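PDB 2YNK: WZI from Escherichia coli, which is an outer-membrane lectin that underpins assembly of the group 1 capsule, probably by binding capsular polysaccharide at the cell surface. Local coordinates for residues L25-I37 with W142-P154. Residues are numbered along the deposited sequence; the frame is centred on the assembly and turned at random.
Sequences LSLSTWPLSQEEI and WLSFGQVPQWWGP
Trp30 and Trp151 face each other as a hydrogen-bonded antiparallel pair: Trp30 N reaches Trp151 O at 2.9 Å, nearly straight at 167°, while Trp151 N returns a bond to Trp30 O from above that carbonyl's plane. Their CB atoms meet at 3.7 Å. In Trp151, CG lies opposite the backbone N (chi1 -172°), which leads its ring away from segment 25-37, the two five-membered rings almost perpendicular and Trp151 CB beside the pyrrole part of Trp30. The Trp30 ring instead folds back over its own segment, NE1 donating to Leu27 O at 2.9 Å; the broad indole suits the place because one face packs on Leu32 CG while its single N-H satisfies that carbonyl. Past the non-hydrogen-bonded pair Thr29-Trp152, Gly153 N donates to Ser28 O at 2.7 Å, at backbone angles that suit glycine. Beyond Trp30, the cis peptide before Pro31 turns the chain, and the proline CG rests on Val148 CG1 at 4.1 Å. Farther off, Trp142 NE1 donates to Glu35 OE1 at 3.1 Å; the bend of Glu35 at chi2 (72°) helps bring OE1 to the indole edge, near its plane, while the N-H comes from above the carboxylate plane. Outside the two segments, Glu227 holds Ser28 OG and Gln196 binds both Gln150 NE2 and Trp152 NE1. In this 18-stranded antiparallel beta-barrel, the two-stranded sheet ties segment 25-37 to the chain just after barrel strand 141-145, consistent with N-terminal segments packed within the barrel.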
loop_
_atom_site.group_PDB
_atom_site.type_symbol
_atom_site.label_atom_id
_atom_site.label_comp_id
_atom_site.label_asym_id
_atom_site.label_seq_id
_atom_site.Cartn_x
_atom_site.Cartn_y
_atom_site.Cartn_z
ATOM N N LEU A 25 11.045 13.085 1.069
ATOM C CA LEU A 25 10.717 11.962 0.216
ATOM C C LEU A 25 9.254 11.580 0.317
ATOM O O LEU A 25 8.766 11.254 1.401
ATOM C CB LEU A 25 11.552 10.762 0.648
ATOM C CG LEU A 25 11.393 9.500 -0.182
ATOM C CD1 LEU A 25 11.898 9.784 -1.582
ATOM C CD2 LEU A 25 12.158 8.351 0.452
ATOM N N SER A 26 8.553 11.586 -0.807
ATOM C CA SER A 26 7.161 11.164 -0.804
ATOM C C SER A 26 7.038 9.651 -0.590
ATOM O O SER A 26 7.748 8.854 -1.218
ATOM C CB SER A 26 6.480 11.539 -2.106
ATOM O OG SER A 26 5.097 11.263 -2.013
ATOM N N LEU A 27 6.137 9.268 0.305
ATOM C CA LEU A 27 5.850 7.869 0.548
ATOM C C LEU A 27 4.377 7.564 0.295
ATOM O O LEU A 27 3.849 6.616 0.857
ATOM C CB LEU A 27 6.213 7.508 1.985
ATOM C CG LEU A 27 7.675 7.701 2.378
ATOM C CD1 LEU A 27 7.868 7.418 3.862
ATOM C CD2 LEU A 27 8.575 6.811 1.546
ATOM N N SER A 28 3.713 8.349 -0.553
ATOM C CA SER A 28 2.275 8.160 -0.777
ATOM C C SER A 28 1.944 7.582 -2.161
ATOM O O SER A 28 0.774 7.438 -2.510
ATOM C CB SER A 28 1.523 9.471 -0.554
ATOM O OG SER A 28 1.750 10.367 -1.618
ATOM N N THR A 29 2.967 7.240 -2.937
ATOM C CA THR A 29 2.780 6.570 -4.209
ATOM C C THR A 29 3.786 5.440 -4.341
ATOM O O THR A 29 4.957 5.669 -4.665
ATOM C CB THR A 29 2.920 7.546 -5.373
ATOM O OG1 THR A 29 1.793 8.422 -5.370
ATOM C CG2 THR A 29 2.960 6.833 -6.688
ATOM N N TRP A 30 3.311 4.219 -4.070
ATOM C CA TRP A 30 4.087 3.007 -4.274
ATOM C C TRP A 30 3.660 2.321 -5.539
ATOM O O TRP A 30 2.505 2.419 -5.928
ATOM C CB TRP A 30 3.906 2.073 -3.103
ATOM C CG TRP A 30 4.437 2.646 -1.826
ATOM C CD1 TRP A 30 3.926 3.708 -1.096
ATOM C CD2 TRP A 30 5.628 2.214 -1.093
ATOM N NE1 TRP A 30 4.696 3.951 0.010
ATOM C CE2 TRP A 30 5.729 3.088 0.071
ATOM C CE3 TRP A 30 6.579 1.224 -1.277
ATOM C CZ2 TRP A 30 6.744 2.956 0.999
ATOM C CZ3 TRP A 30 7.601 1.099 -0.337
ATOM C CH2 TRP A 30 7.681 1.946 0.774
ATOM N N PRO A 31 4.585 1.610 -6.199
ATOM C CA PRO A 31 5.956 1.372 -5.774
ATOM C C PRO A 31 6.835 2.616 -5.907
ATOM O O PRO A 31 6.540 3.505 -6.710
ATOM C CB PRO A 31 6.416 0.275 -6.728
ATOM C CG PRO A 31 5.693 0.575 -7.972
ATOM C CD PRO A 31 4.338 1.055 -7.537
ATOM N N LEU A 32 7.896 2.677 -5.108
ATOM C CA LEU A 32 8.844 3.803 -5.146
ATOM C C LEU A 32 10.013 3.483 -6.068
ATOM O O LEU A 32 10.521 2.368 -6.067
ATOM C CB LEU A 32 9.401 4.087 -3.748
ATOM C CG LEU A 32 8.417 4.269 -2.596
ATOM C CD1 LEU A 32 9.149 4.224 -1.271
ATOM C CD2 LEU A 32 7.645 5.564 -2.755
ATOM N N SER A 33 10.454 4.470 -6.837
ATOM C CA SER A 33 11.728 4.377 -7.566
ATOM C C SER A 33 12.905 4.411 -6.590
ATOM O O SER A 33 12.982 5.285 -5.752
ATOM C CB SER A 33 11.855 5.531 -8.549
ATOM O OG SER A 33 10.681 5.652 -9.335
ATOM N N GLN A 34 13.807 3.446 -6.693
ATOM C CA GLN A 34 14.953 3.369 -5.786
ATOM C C GLN A 34 15.849 4.612 -5.971
ATOM O O GLN A 34 16.348 5.188 -5.008
ATOM C CB GLN A 34 15.756 2.079 -6.036
ATOM C CG GLN A 34 16.483 1.547 -4.812
ATOM C CD GLN A 34 17.519 0.484 -5.139
ATOM O OE1 GLN A 34 17.218 -0.531 -5.765
ATOM N NE2 GLN A 34 18.756 0.716 -4.707
ATOM N N GLU A 35 15.997 5.028 -7.224
ATOM C CA GLU A 35 16.806 6.175 -7.595
ATOM C C GLU A 35 16.362 7.433 -6.838
ATOM O O GLU A 35 17.186 8.322 -6.558
ATOM C CB GLU A 35 16.737 6.407 -9.115
ATOM C CG GLU A 35 17.384 5.311 -9.969
ATOM C CD GLU A 35 16.599 3.994 -10.020
ATOM O OE1 GLU A 35 15.398 3.957 -9.655
ATOM O OE2 GLU A 35 17.192 2.970 -10.423
ATOM N N GLU A 36 15.070 7.489 -6.502
ATOM C CA GLU A 36 14.504 8.577 -5.703
ATOM C C GLU A 36 14.834 8.412 -4.213
ATOM O O GLU A 36 15.042 9.406 -3.502
ATOM C CB GLU A 36 12.986 8.667 -5.930
ATOM C CG GLU A 36 12.226 9.601 -4.996
ATOM C CD GLU A 36 12.645 11.056 -5.110
ATOM O OE1 GLU A 36 13.293 11.441 -6.108
ATOM O OE2 GLU A 36 12.318 11.826 -4.185
ATOM N N ILE A 37 14.883 7.171 -3.735
ATOM C CA ILE A 37 15.335 6.925 -2.366
ATOM C C ILE A 37 16.819 7.344 -2.239
ATOM O O ILE A 37 17.205 7.997 -1.276
ATOM C CB ILE A 37 15.160 5.455 -1.916
ATOM C CG1 ILE A 37 13.736 4.929 -2.176
ATOM C CG2 ILE A 37 15.439 5.325 -0.426
ATOM C CD1 ILE A 37 13.539 3.472 -1.784
ATOM N N TRP A 142 10.384 4.928 -15.633
ATOM C CA TRP A 142 10.361 3.479 -15.470
ATOM C C TRP A 142 9.129 2.880 -16.116
ATOM O O TRP A 142 8.002 3.243 -15.767
ATOM C CB TRP A 142 10.352 3.126 -13.997
ATOM C CG TRP A 142 11.709 3.065 -13.373
ATOM C CD1 TRP A 142 12.238 3.906 -12.405
ATOM C CD2 TRP A 142 12.750 2.076 -13.637
ATOM N NE1 TRP A 142 13.505 3.510 -12.060
ATOM C CE2 TRP A 142 13.876 2.425 -12.771
ATOM C CE3 TRP A 142 12.859 0.980 -14.472
ATOM C CZ2 TRP A 142 15.046 1.694 -12.764
ATOM C CZ3 TRP A 142 14.049 0.251 -14.461
ATOM C CH2 TRP A 142 15.116 0.600 -13.619
ATOM N N LEU A 143 9.343 1.966 -17.059
ATOM C CA LEU A 143 8.259 1.229 -17.689
ATOM C C LEU A 143 8.311 -0.200 -17.200
ATOM O O LEU A 143 9.359 -0.842 -17.264
ATOM C CB LEU A 143 8.383 1.257 -19.212
ATOM C CG LEU A 143 7.261 0.540 -19.984
ATOM C CD1 LEU A 143 5.879 1.021 -19.553
ATOM C CD2 LEU A 143 7.459 0.722 -21.485
ATOM N N SER A 144 7.173 -0.701 -16.734
ATOM C CA SER A 144 7.119 -1.992 -16.067
ATOM C C SER A 144 6.022 -2.919 -16.610
ATOM O O SER A 144 4.942 -2.461 -16.967
ATOM C CB SER A 144 6.861 -1.746 -14.596
ATOM O OG SER A 144 6.845 -2.975 -13.913
ATOM N N PHE A 145 6.300 -4.217 -16.669
ATOM C CA PHE A 145 5.259 -5.203 -16.940
ATOM C C PHE A 145 5.335 -6.316 -15.918
ATOM O O PHE A 145 6.424 -6.771 -15.575
ATOM C CB PHE A 145 5.358 -5.811 -18.342
ATOM C CG PHE A 145 4.248 -6.787 -18.640
ATOM C CD1 PHE A 145 2.999 -6.339 -19.040
ATOM C CD2 PHE A 145 4.435 -8.154 -18.470
ATOM C CE1 PHE A 145 1.965 -7.238 -19.286
ATOM C CE2 PHE A 145 3.412 -9.051 -18.712
ATOM C CZ PHE A 145 2.177 -8.592 -19.121
ATOM N N GLY A 146 4.167 -6.760 -15.455
ATOM C CA GLY A 146 4.080 -7.824 -14.461
ATOM C C GLY A 146 2.847 -7.728 -13.586
ATOM O O GLY A 146 1.830 -7.142 -13.973
ATOM N N GLN A 147 2.940 -8.317 -12.398
ATOM C CA GLN A 147 1.887 -8.213 -11.407
ATOM C C GLN A 147 2.439 -7.439 -10.243
ATOM O O GLN A 147 2.826 -8.033 -9.230
ATOM C CB GLN A 147 1.406 -9.597 -10.960
ATOM C CG GLN A 147 0.608 -10.310 -12.035
ATOM C CD GLN A 147 0.083 -11.669 -11.618
ATOM O OE1 GLN A 147 0.596 -12.306 -10.695
ATOM N NE2 GLN A 147 -0.945 -12.130 -12.314
ATOM N N VAL A 148 2.486 -6.112 -10.394
ATOM C CA VAL A 148 3.078 -5.248 -9.369
ATOM C C VAL A 148 2.001 -4.627 -8.483
ATOM O O VAL A 148 1.105 -3.951 -8.992
ATOM C CB VAL A 148 3.927 -4.106 -9.985
ATOM C CG1 VAL A 148 4.467 -3.192 -8.888
ATOM C CG2 VAL A 148 5.049 -4.681 -10.825
ATOM N N PRO A 149 2.093 -4.838 -7.156
ATOM C CA PRO A 149 1.189 -4.131 -6.254
ATOM C C PRO A 149 1.504 -2.645 -6.164
ATOM O O PRO A 149 2.679 -2.230 -6.320
ATOM C CB PRO A 149 1.443 -4.805 -4.900
ATOM C CG PRO A 149 2.825 -5.334 -4.996
ATOM C CD PRO A 149 2.984 -5.757 -6.426
ATOM N N GLN A 150 0.458 -1.861 -5.894
ATOM C CA GLN A 150 0.592 -0.416 -5.702
ATOM C C GLN A 150 0.098 -0.005 -4.322
ATOM O O GLN A 150 -0.501 -0.815 -3.584
ATOM C CB GLN A 150 -0.217 0.341 -6.755
ATOM C CG GLN A 150 0.296 0.222 -8.178
ATOM C CD GLN A 150 -0.817 0.365 -9.201
ATOM O OE1 GLN A 150 -1.754 -0.448 -9.248
ATOM N NE2 GLN A 150 -0.715 1.390 -10.039
ATOM N N TRP A 151 0.367 1.257 -3.984
ATOM C CA TRP A 151 -0.303 1.919 -2.874
ATOM C C TRP A 151 -0.474 3.357 -3.194
ATOM O O TRP A 151 0.511 4.055 -3.451
ATOM C CB TRP A 151 0.485 1.777 -1.598
ATOM C CG TRP A 151 -0.224 2.269 -0.366
ATOM C CD1 TRP A 151 -0.229 3.556 0.155
ATOM C CD2 TRP A 151 -1.035 1.480 0.562
ATOM N NE1 TRP A 151 -0.966 3.616 1.312
ATOM C CE2 TRP A 151 -1.478 2.399 1.608
ATOM C CE3 TRP A 151 -1.424 0.149 0.628
ATOM C CZ2 TRP A 151 -2.271 1.978 2.662
ATOM C CZ3 TRP A 151 -2.217 -0.262 1.703
ATOM C CH2 TRP A 151 -2.623 0.630 2.693
ATOM N N TRP A 152 -1.724 3.819 -3.186
ATOM C CA TRP A 152 -2.036 5.214 -3.508
ATOM C C TRP A 152 -2.556 5.984 -2.318
ATOM O O TRP A 152 -3.738 5.883 -1.956
ATOM C CB TRP A 152 -3.028 5.268 -4.655
ATOM C CG TRP A 152 -2.401 5.013 -5.998
ATOM C CD1 TRP A 152 -1.123 4.533 -6.277
ATOM C CD2 TRP A 152 -3.029 5.183 -7.304
ATOM N NE1 TRP A 152 -0.929 4.418 -7.625
ATOM C CE2 TRP A 152 -2.025 4.802 -8.294
ATOM C CE3 TRP A 152 -4.277 5.593 -7.735
ATOM C CZ2 TRP A 152 -2.277 4.855 -9.642
ATOM C CZ3 TRP A 152 -4.524 5.646 -9.100
ATOM C CH2 TRP A 152 -3.549 5.283 -10.031
ATOM N N GLY A 153 -1.663 6.763 -1.697
ATOM C CA GLY A 153 -2.049 7.688 -0.645
ATOM C C GLY A 153 -1.248 7.549 0.628
ATOM O O GLY A 153 -0.428 6.650 0.753
ATOM N N PRO A 154 -1.501 8.437 1.596
ATOM C CA PRO A 154 -0.691 8.548 2.797
ATOM C C PRO A 154 -1.137 7.664 3.948
ATOM O O PRO A 154 -0.497 7.663 5.004
ATOM C CB PRO A 154 -0.868 10.012 3.178
ATOM C CG PRO A 154 -2.260 10.321 2.749
ATOM C CD PRO A 154 -2.572 9.448 1.569
#